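Side-chain contacts in ErfK/YbiS/YcfS/YnhG family protein (Xylanimonas cellulosilytica, PDB 4LPQ), which probably acts as a peptidoglycan L,D-transpeptidase, cross-linking peptide stems in the cell wall, and also carries a putative peptidoglycan-binding domain: residues V182-N186 with A187-W191; L21-Q24 with Q25-D29. One frame throughout, in Å; residues are numbered along the deposited sequence.

Contact 1 (V182-N186 with A187-W191); sequences VRVSN and AAMNW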
loop_
_atom_site.group_PDB
_atom_site.type_symbol
_atom_site.label_atom_id
_atom_site.label_comp_id
_atom_site.label_asym_id
_atom_site.label_seq_id
_atom_site.Cartn_x
_atom_site.Cartn_y
_atom_site.Cartn_z
ATOM N N VAL A 182 6.516 -2.859 6.957
ATOM C CA VAL A 182 5.452 -2.647 5.991
ATOM C C VAL A 182 5.929 -1.787 4.881
ATOM O O VAL A 182 6.217 -0.596 5.091
ATOM C CB VAL A 182 4.221 -2.041 6.689
ATOM C CG1 VAL A 182 3.115 -1.799 5.703
ATOM C CG2 VAL A 182 3.764 -2.966 7.856
ATOM N N ARG A 183 6.022 -2.306 3.676
ATOM C CA ARG A 183 6.507 -1.631 2.504
ATOM C C ARG A 183 5.345 -0.948 1.738
ATOM O O ARG A 183 4.282 -1.557 1.605
ATOM C CB ARG A 183 7.091 -2.674 1.480
ATOM C CG ARG A 183 8.202 -3.446 2.016
ATOM C CD ARG A 183 8.517 -4.437 0.901
ATOM N NE ARG A 183 9.597 -5.166 1.342
ATOM C CZ ARG A 183 10.136 -6.121 0.671
ATOM N NH1 ARG A 183 9.716 -6.396 -0.579
ATOM N NH2 ARG A 183 11.078 -6.757 1.281
ATOM N N VAL A 184 5.641 0.200 1.204
ATOM C CA VAL A 184 4.792 0.939 0.253
ATOM C C VAL A 184 5.697 1.522 -0.829
ATOM O O VAL A 184 6.916 1.487 -0.690
ATOM C CB VAL A 184 3.944 2.039 0.925
ATOM C CG1 VAL A 184 3.039 1.424 2.011
ATOM C CG2 VAL A 184 4.831 3.133 1.479
ATOM N N SER A 185 5.142 2.080 -1.897
ATOM C CA SER A 185 5.988 2.717 -2.910
ATOM C C SER A 185 6.709 3.940 -2.377
ATOM O O SER A 185 6.217 4.579 -1.430
ATOM C CB SER A 185 5.209 3.091 -4.163
ATOM O OG SER A 185 4.332 4.190 -3.921
ATOM N N ASN A 186 7.806 4.314 -2.984
ATOM C CA ASN A 186 8.468 5.550 -2.571
ATOM C C ASN A 186 7.559 6.785 -2.714
ATOM O O ASN A 186 7.564 7.628 -1.880
ATOM C CB ASN A 186 9.779 5.712 -3.320
ATOM C CG ASN A 186 10.849 4.734 -2.965
ATOM O OD1 ASN A 186 10.789 3.992 -2.041
ATOM N ND2 ASN A 186 11.867 4.780 -3.779
ATOM N N ALA A 187 6.784 6.807 -3.820
ATOM C CA ALA A 187 5.865 7.888 -4.033
ATOM C C ALA A 187 4.815 7.973 -2.934
ATOM O O ALA A 187 4.464 9.045 -2.471
ATOM C CB ALA A 187 5.255 7.781 -5.393
ATOM N N ALA A 188 4.255 6.820 -2.568
ATOM C CA ALA A 188 3.271 6.791 -1.486
ATOM C C ALA A 188 3.942 7.264 -0.185
ATOM O O ALA A 188 3.332 8.019 0.569
ATOM C CB ALA A 188 2.639 5.398 -1.306
HETATM N N MSE A 189 5.152 6.850 0.067
HETATM C CA MSE A 189 5.852 7.233 1.303
HETATM C C MSE A 189 6.064 8.771 1.275
HETATM O O MSE A 189 5.858 9.414 2.307
HETATM C CB MSE A 189 7.176 6.484 1.423
HETATM C CG MSE A 189 7.647 6.519 2.855
HETATM SE SE MSE A 189 6.503 5.329 3.969
HETATM C CE MSE A 189 6.689 6.219 5.671
ATOM N N ASN A 190 6.435 9.336 0.139
ATOM C CA ASN A 190 6.643 10.745 0.035
ATOM C C ASN A 190 5.358 11.504 0.299
ATOM O O ASN A 190 5.367 12.539 0.990
ATOM C CB ASN A 190 7.246 11.131 -1.334
ATOM C CG ASN A 190 8.648 10.597 -1.549
ATOM O OD1 ASN A 190 9.400 10.339 -0.619
ATOM N ND2 ASN A 190 8.997 10.467 -2.826
ATOM N N TRP A 191 4.263 10.976 -0.210
ATOM C CA TRP A 191 2.966 11.552 0.020
ATOM C C TRP A 191 2.618 11.559 1.521
ATOM O O TRP A 191 2.187 12.603 2.078
ATOM C CB TRP A 191 1.876 10.920 -0.816
ATOM C CG TRP A 191 0.518 11.489 -0.604
ATOM C CD1 TRP A 191 0.031 12.613 -1.211
ATOM C CD2 TRP A 191 -0.474 11.076 0.355
ATOM N NE1 TRP A 191 -1.238 12.897 -0.699
ATOM C CE2 TRP A 191 -1.558 11.976 0.267
ATOM C CE3 TRP A 191 -0.566 10.014 1.259
ATOM C CZ2 TRP A 191 -2.685 11.863 1.077
ATOM C CZ3 TRP A 191 -1.670 9.889 2.062
ATOM C CH2 TRP A 191 -2.762 10.798 1.966
#

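Contact 2 (L21-Q24 with Q25-D29); sequences LALQ and QRLMD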
loop_
_atom_site.group_PDB
_atom_site.type_symbol
_atom_site.label_atom_id
_atom_site.label_comp_id
_atom_site.label_asym_id
_atom_site.label_seq_id
_atom_site.Cartn_x
_atom_site.Cartn_y
_atom_site.Cartn_z
ATOM N N LEU A 21 -6.939 5.654 -19.067
ATOM C CA LEU A 21 -7.121 6.982 -18.525
ATOM C C LEU A 21 -8.322 7.040 -17.534
ATOM O O LEU A 21 -8.235 7.540 -16.415
ATOM C CB LEU A 21 -7.259 8.026 -19.635
ATOM C CG LEU A 21 -7.473 9.470 -19.115
ATOM C CD1 LEU A 21 -6.258 9.901 -18.539
ATOM C CD2 LEU A 21 -7.707 10.355 -20.302
ATOM N N ALA A 22 -9.442 6.447 -17.989
ATOM C CA ALA A 22 -10.638 6.394 -17.172
ATOM C C ALA A 22 -10.449 5.602 -15.895
ATOM O O ALA A 22 -10.872 6.063 -14.822
ATOM C CB ALA A 22 -11.779 5.812 -17.998
ATOM N N LEU A 23 -9.731 4.497 -15.977
ATOM C CA LEU A 23 -9.413 3.733 -14.803
ATOM C C LEU A 23 -8.562 4.541 -13.829
ATOM O O LEU A 23 -8.850 4.547 -12.622
ATOM C CB LEU A 23 -8.620 2.515 -15.268
ATOM C CG LEU A 23 -7.922 1.736 -14.138
ATOM C CD1 LEU A 23 -8.934 1.017 -13.211
ATOM C CD2 LEU A 23 -6.981 0.672 -14.796
ATOM N N GLN A 24 -7.531 5.200 -14.311
ATOM C CA GLN A 24 -6.648 5.924 -13.462
ATOM C C GLN A 24 -7.431 7.036 -12.762
ATOM O O GLN A 24 -7.228 7.280 -11.561
ATOM C CB GLN A 24 -5.513 6.540 -14.257
ATOM C CG GLN A 24 -4.580 5.489 -14.808
ATOM C CD GLN A 24 -3.642 6.070 -15.876
ATOM O OE1 GLN A 24 -4.009 6.948 -16.671
ATOM N NE2 GLN A 24 -2.401 5.564 -15.934
ATOM N N GLN A 25 -8.294 7.748 -13.504
ATOM C CA GLN A 25 -9.065 8.793 -12.891
ATOM C C GLN A 25 -10.047 8.288 -11.842
ATOM O O GLN A 25 -10.261 8.917 -10.799
ATOM C CB GLN A 25 -9.740 9.657 -13.931
ATOM C CG GLN A 25 -10.226 10.937 -13.351
ATOM C CD GLN A 25 -9.167 11.836 -12.760
ATOM O OE1 GLN A 25 -8.179 12.247 -13.401
ATOM N NE2 GLN A 25 -9.372 12.147 -11.481
ATOM N N ARG A 26 -10.676 7.145 -12.105
ATOM C CA ARG A 26 -11.587 6.581 -11.153
ATOM C C ARG A 26 -10.891 6.131 -9.839
ATOM O O ARG A 26 -11.367 6.436 -8.731
ATOM C CB ARG A 26 -12.298 5.398 -11.792
ATOM C CG ARG A 26 -13.291 4.690 -10.913
ATOM C CD ARG A 26 -14.398 5.643 -10.466
ATOM N NE ARG A 26 -15.474 4.882 -9.888
ATOM C CZ ARG A 26 -16.453 5.400 -9.150
ATOM N NH1 ARG A 26 -16.454 6.709 -8.868
ATOM N NH2 ARG A 26 -17.437 4.664 -8.648
ATOM N N LEU A 27 -9.722 5.489 -9.996
ATOM C CA LEU A 27 -8.910 5.165 -8.852
ATOM C C LEU A 27 -8.560 6.394 -8.039
ATOM O O LEU A 27 -8.690 6.410 -6.802
ATOM C CB LEU A 27 -7.652 4.417 -9.279
ATOM C CG LEU A 27 -7.885 3.004 -9.811
ATOM C CD1 LEU A 27 -6.685 2.520 -10.535
ATOM C CD2 LEU A 27 -8.257 2.041 -8.678
HETATM N N MSE A 28 -8.128 7.422 -8.770
HETATM C CA MSE A 28 -7.764 8.691 -8.084
HETATM C C MSE A 28 -8.958 9.211 -7.309
HETATM O O MSE A 28 -8.842 9.630 -6.126
HETATM C CB MSE A 28 -7.249 9.673 -9.126
HETATM C CG MSE A 28 -6.577 10.890 -8.450
HETATM SE SE MSE A 28 -5.984 12.220 -9.708
HETATM C CE MSE A 28 -4.787 11.109 -10.758
ATOM N N ASP A 29 -10.118 9.266 -7.983
ATOM C CA ASP A 29 -11.338 9.797 -7.362
ATOM C C ASP A 29 -11.736 9.050 -6.107
ATOM O O ASP A 29 -12.266 9.634 -5.118
ATOM C CB ASP A 29 -12.515 9.782 -8.357
ATOM C CG ASP A 29 -12.318 10.727 -9.553
ATOM O OD1 ASP A 29 -11.489 11.653 -9.518
ATOM O OD2 ASP A 29 -13.165 10.554 -10.490
#

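Contact 1 (V182-N186 with A187-W191)
S185 and A188 meet where strand 182-184 gives way to helix 186-196, and the first helical turn closes with M189 N bonded to S185 O (2.9 Å) and N190 N to N186 O (2.9 Å). S185 is the N-cap. Its OG sits between the backbone N and the carbonyl carbon, chi1 71°, which turns it toward the helix start. There it accepts a bond from A188 N at 3.0 Å, with an N-H...O angle of 160°. The same OG lies 3.3 Å from A188 CB, so the methyl packs against the cap. V184 supplies the apolar half. Its CG2 branch touches the selenium of selenomethionine M189, CG2 to SE 3.7 Å, and the two side chains cross at about a right angle. The bend at M189 chi2 (72°) helps bring SE to that branch. M189 also packs on V166, close to H167, the predicted proton donor/acceptor of this L,D-transpeptidase catalytic domain. N190 turns its OD1 to R156 NH1 and W155 NE1, tying the helix to strand 154-159. S185 thus satisfies an amide of the first turn with its hydroxyl and a second with its carbonyl, while V184 and M189, both buried, add an apolar contact across the junction.

Contact 2 (L21-Q24 with Q25-D29)
L23 and L27, one helical turn apart, touch through their CD1 methyls at 3.8 Å, and the two side chains cross obliquely. L23 CG also lies 3.9 Å from L27 CD1. L27 CG is anti to its carbonyl carbon, chi1 -69°, which lays the branch back over the preceding turn, with CG 3.3 Å from L23 O. That oxygen also takes the straightest backbone bond here, from L27 N at 2.9 Å, with an N-H...O angle of 174°. L21, A22 and Q24 accept matching bonds from Q25, R26 and M28. On another face, Q25 NE2 donates to D29 OD1 at 2.9 Å. The carboxylate is met from above its plane, while its oxygen lies in the plane of the Q25 amide. All this belongs to helix 18-30 of the putative peptidoglycan-binding domain, which packs with helices 43-56 and 66-74. L27 reaches A48, V49 and F52 of the first and L72 of the second; L23 meets V49 and L72. Cutting L27 back to an alanine is likely to open a gap beside L23 CD1 and to weaken the packing on A48, V49 and F52. Farther out, the amide of buried Q24 is held at both ends, OE1 by G39 N and NE2 by T45 OG1 and D38 OD1. R26 NH2 bonds to L72 O, tying helix 18-30 to helix 66-74 by a polar link.

Overall arrangement
From the N terminus, contact 2 comes first, within helix 18-30 of the putative peptidoglycan-binding domain. It closes one helical turn and joins that helix to helices 43-56 and 66-74. The chain then passes into the catalytic domain and its mixed sheet. Contact 1 comes late, just after the predicted nucleophile C181, and closes the turn from strand 182-184 into helix 186-196. It ties that helix to strands 104-110, 154-159 and 164-168. The contacts run in series, neither nested nor crossed. The centres of contact 1 and contact 2 are about 19 Å apart, and the two do not touch. F33, shortly after helix 18-30, packs on A187 and W191, so the two domains meet near contact 1.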